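Side-chain contact in DnaJ homolog dnj-2 (Caenorhabditis elegans, PDB 2QSA), which probably acts as a membrane-bound Hsp40-type co-chaperone of the DNAJC25 family, whose N-terminal J domain would stimulate the ATPase of an Hsp70 partner: residues V4-E9 / D82-H87. Sequence-based numbering, arbitrary orientation.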
loop_
_atom_site.group_PDB
_atom_site.type_symbol
_atom_site.label_atom_id
_atom_site.label_comp_id
_atom_site.label_asym_id
_atom_site.label_seq_id
_atom_site.Cartn_x
_atom_site.Cartn_y
_atom_site.Cartn_z
ATOM N N VAL A 4 -9.223 6.183 -10.862
ATOM C CA VAL A 4 -9.067 6.167 -12.360
ATOM C C VAL A 4 -7.693 6.547 -12.866
ATOM O O VAL A 4 -7.287 6.109 -13.948
ATOM C CB VAL A 4 -10.093 7.062 -13.211
ATOM C CG1 VAL A 4 -11.318 6.269 -13.587
ATOM C CG2 VAL A 4 -10.432 8.353 -12.538
ATOM N N GLY A 5 -6.991 7.402 -12.142
ATOM C CA GLY A 5 -5.647 7.791 -12.512
ATOM C C GLY A 5 -4.600 6.781 -12.127
ATOM O O GLY A 5 -3.434 6.962 -12.493
ATOM N N PHE A 6 -4.981 5.744 -11.355
ATOM C CA PHE A 6 -3.976 4.784 -10.870
ATOM C C PHE A 6 -3.653 3.724 -11.923
ATOM O O PHE A 6 -4.469 3.397 -12.787
ATOM C CB PHE A 6 -4.419 4.033 -9.599
ATOM C CG PHE A 6 -4.616 4.907 -8.379
ATOM C CD1 PHE A 6 -4.251 6.257 -8.402
ATOM C CD2 PHE A 6 -5.134 4.366 -7.196
ATOM C CE1 PHE A 6 -4.397 7.083 -7.279
ATOM C CE2 PHE A 6 -5.323 5.172 -6.077
ATOM C CZ PHE A 6 -4.929 6.545 -6.099
ATOM N N ALA A 7 -2.462 3.144 -11.778
ATOM C CA ALA A 7 -2.068 1.978 -12.535
ATOM C C ALA A 7 -2.162 0.745 -11.644
ATOM O O ALA A 7 -1.578 0.706 -10.565
ATOM C CB ALA A 7 -0.616 2.163 -13.098
ATOM N N PRO A 8 -2.904 -0.290 -12.087
ATOM C CA PRO A 8 -2.996 -1.560 -11.335
ATOM C C PRO A 8 -1.637 -2.162 -10.929
ATOM O O PRO A 8 -1.510 -2.768 -9.857
ATOM C CB PRO A 8 -3.755 -2.492 -12.316
ATOM C CG PRO A 8 -4.621 -1.536 -13.087
ATOM C CD PRO A 8 -3.757 -0.302 -13.304
ATOM N N GLU A 9 -0.613 -2.010 -11.771
ATOM C CA GLU A 9 0.665 -2.647 -11.470
ATOM C C GLU A 9 1.531 -1.856 -10.481
ATOM O O GLU A 9 2.541 -2.366 -10.011
ATOM C CB GLU A 9 1.449 -2.976 -12.739
ATOM C CG GLU A 9 1.752 -1.778 -13.610
ATOM C CD GLU A 9 0.698 -1.534 -14.672
ATOM O OE1 GLU A 9 -0.513 -1.656 -14.382
ATOM O OE2 GLU A 9 1.085 -1.212 -15.809
ATOM N N ASP A 82 3.534 9.899 -3.053
ATOM C CA ASP A 82 2.813 11.162 -2.982
ATOM C C ASP A 82 2.879 11.950 -4.309
ATOM O O ASP A 82 1.885 12.553 -4.745
ATOM C CB ASP A 82 3.363 11.981 -1.814
ATOM C CG ASP A 82 2.953 11.417 -0.464
ATOM O OD1 ASP A 82 2.023 10.576 -0.380
ATOM O OD2 ASP A 82 3.588 11.812 0.553
ATOM N N TYR A 83 4.036 11.929 -4.952
ATOM C CA TYR A 83 4.196 12.573 -6.258
ATOM C C TYR A 83 3.264 11.926 -7.313
ATOM O O TYR A 83 2.563 12.606 -8.067
ATOM C CB TYR A 83 5.650 12.497 -6.702
ATOM C CG TYR A 83 5.892 13.380 -7.901
ATOM C CD1 TYR A 83 6.374 14.670 -7.738
ATOM C CD2 TYR A 83 5.605 12.929 -9.170
ATOM C CE1 TYR A 83 6.591 15.480 -8.835
ATOM C CE2 TYR A 83 5.824 13.715 -10.290
ATOM C CZ TYR A 83 6.303 15.006 -10.108
ATOM O OH TYR A 83 6.525 15.807 -11.209
ATOM N N TYR A 84 3.259 10.602 -7.334
ATOM C CA TYR A 84 2.326 9.838 -8.188
ATOM C C TYR A 84 0.851 10.173 -7.949
ATOM O O TYR A 84 0.094 10.377 -8.902
ATOM C CB TYR A 84 2.587 8.370 -7.869
ATOM C CG TYR A 84 1.564 7.360 -8.329
ATOM C CD1 TYR A 84 1.433 7.048 -9.700
ATOM C CD2 TYR A 84 0.809 6.604 -7.383
ATOM C CE1 TYR A 84 0.528 6.046 -10.134
ATOM C CE2 TYR A 84 -0.102 5.608 -7.812
ATOM C CZ TYR A 84 -0.220 5.308 -9.158
ATOM O OH TYR A 84 -1.075 4.311 -9.544
ATOM N N LEU A 85 0.447 10.232 -6.677
ATOM C CA LEU A 85 -0.931 10.625 -6.357
ATOM C C LEU A 85 -1.233 12.035 -6.925
ATOM O O LEU A 85 -2.312 12.284 -7.471
ATOM C CB LEU A 85 -1.179 10.632 -4.851
ATOM C CG LEU A 85 -1.174 9.259 -4.162
ATOM C CD1 LEU A 85 -1.459 9.522 -2.664
ATOM C CD2 LEU A 85 -2.257 8.284 -4.763
ATOM N N ASP A 86 -0.266 12.922 -6.772
ATOM C CA ASP A 86 -0.420 14.345 -7.139
ATOM C C ASP A 86 -0.269 14.608 -8.637
ATOM O O ASP A 86 -0.759 15.658 -9.144
ATOM C CB ASP A 86 0.580 15.206 -6.342
ATOM C CG ASP A 86 0.257 15.284 -4.861
ATOM O OD1 ASP A 86 -0.865 14.874 -4.442
ATOM O OD2 ASP A 86 1.144 15.738 -4.094
ATOM N N HIS A 87 0.415 13.704 -9.348
ATOM C CA HIS A 87 0.746 13.926 -10.767
ATOM C C HIS A 87 0.472 12.671 -11.594
ATOM O O HIS A 87 1.389 12.109 -12.169
ATOM C CB HIS A 87 2.218 14.363 -10.914
ATOM C CG HIS A 87 2.619 15.452 -9.969
ATOM N ND1 HIS A 87 2.463 16.792 -10.253
ATOM C CD2 HIS A 87 3.163 15.391 -8.733
ATOM C CE1 HIS A 87 2.902 17.510 -9.236
ATOM N NE2 HIS A 87 3.331 16.687 -8.300
#
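The phenol oxygen of Tyr84 accepts a hydrogen bond from the backbone N of Ala7, with N to OH at 2.9 Å and an N-H...O angle of 162°, an ordinary length with a nearly straight approach. The donor lies at the edge of the Tyr84 ring, near its plane. The same oxygen is packed against Phe6, 3.2 Å from its CA and 3.4 Å from its CB. With CG anti to the backbone N (chi1 165°), the Tyr84 ring leaves the helix so that its hydroxyl end comes near Phe6 and Ala7. The two aromatic rings meet obliquely, their planes inclined by 31° and their centroids 5.7 Å apart, and the side chains as wholes cross at about a right angle. One helix position further on, Leu85 sends a single branch to Phe6: its CD2 sits 3.5 Å from both CE1 and CZ, the far part of the ring. Replacing Tyr84 by a phenylalanine would probably leave the Ala7 N-H without its acceptor and open a small gap beside Phe6 CA and CB. Tyr11 also meets the Tyr84 ring, while Leu14 and Asn16 touch Phe6. Through the buried Tyr84 and the Phe6-Leu85 contact beside it, this plain tertiary packing fastens the loop that precedes helix 17-20 to the C-terminal part of helix 75-86, in the all-helical J-domain fold whose long helices 30-43 and 52-73 flank the His-Pro-Asp loop.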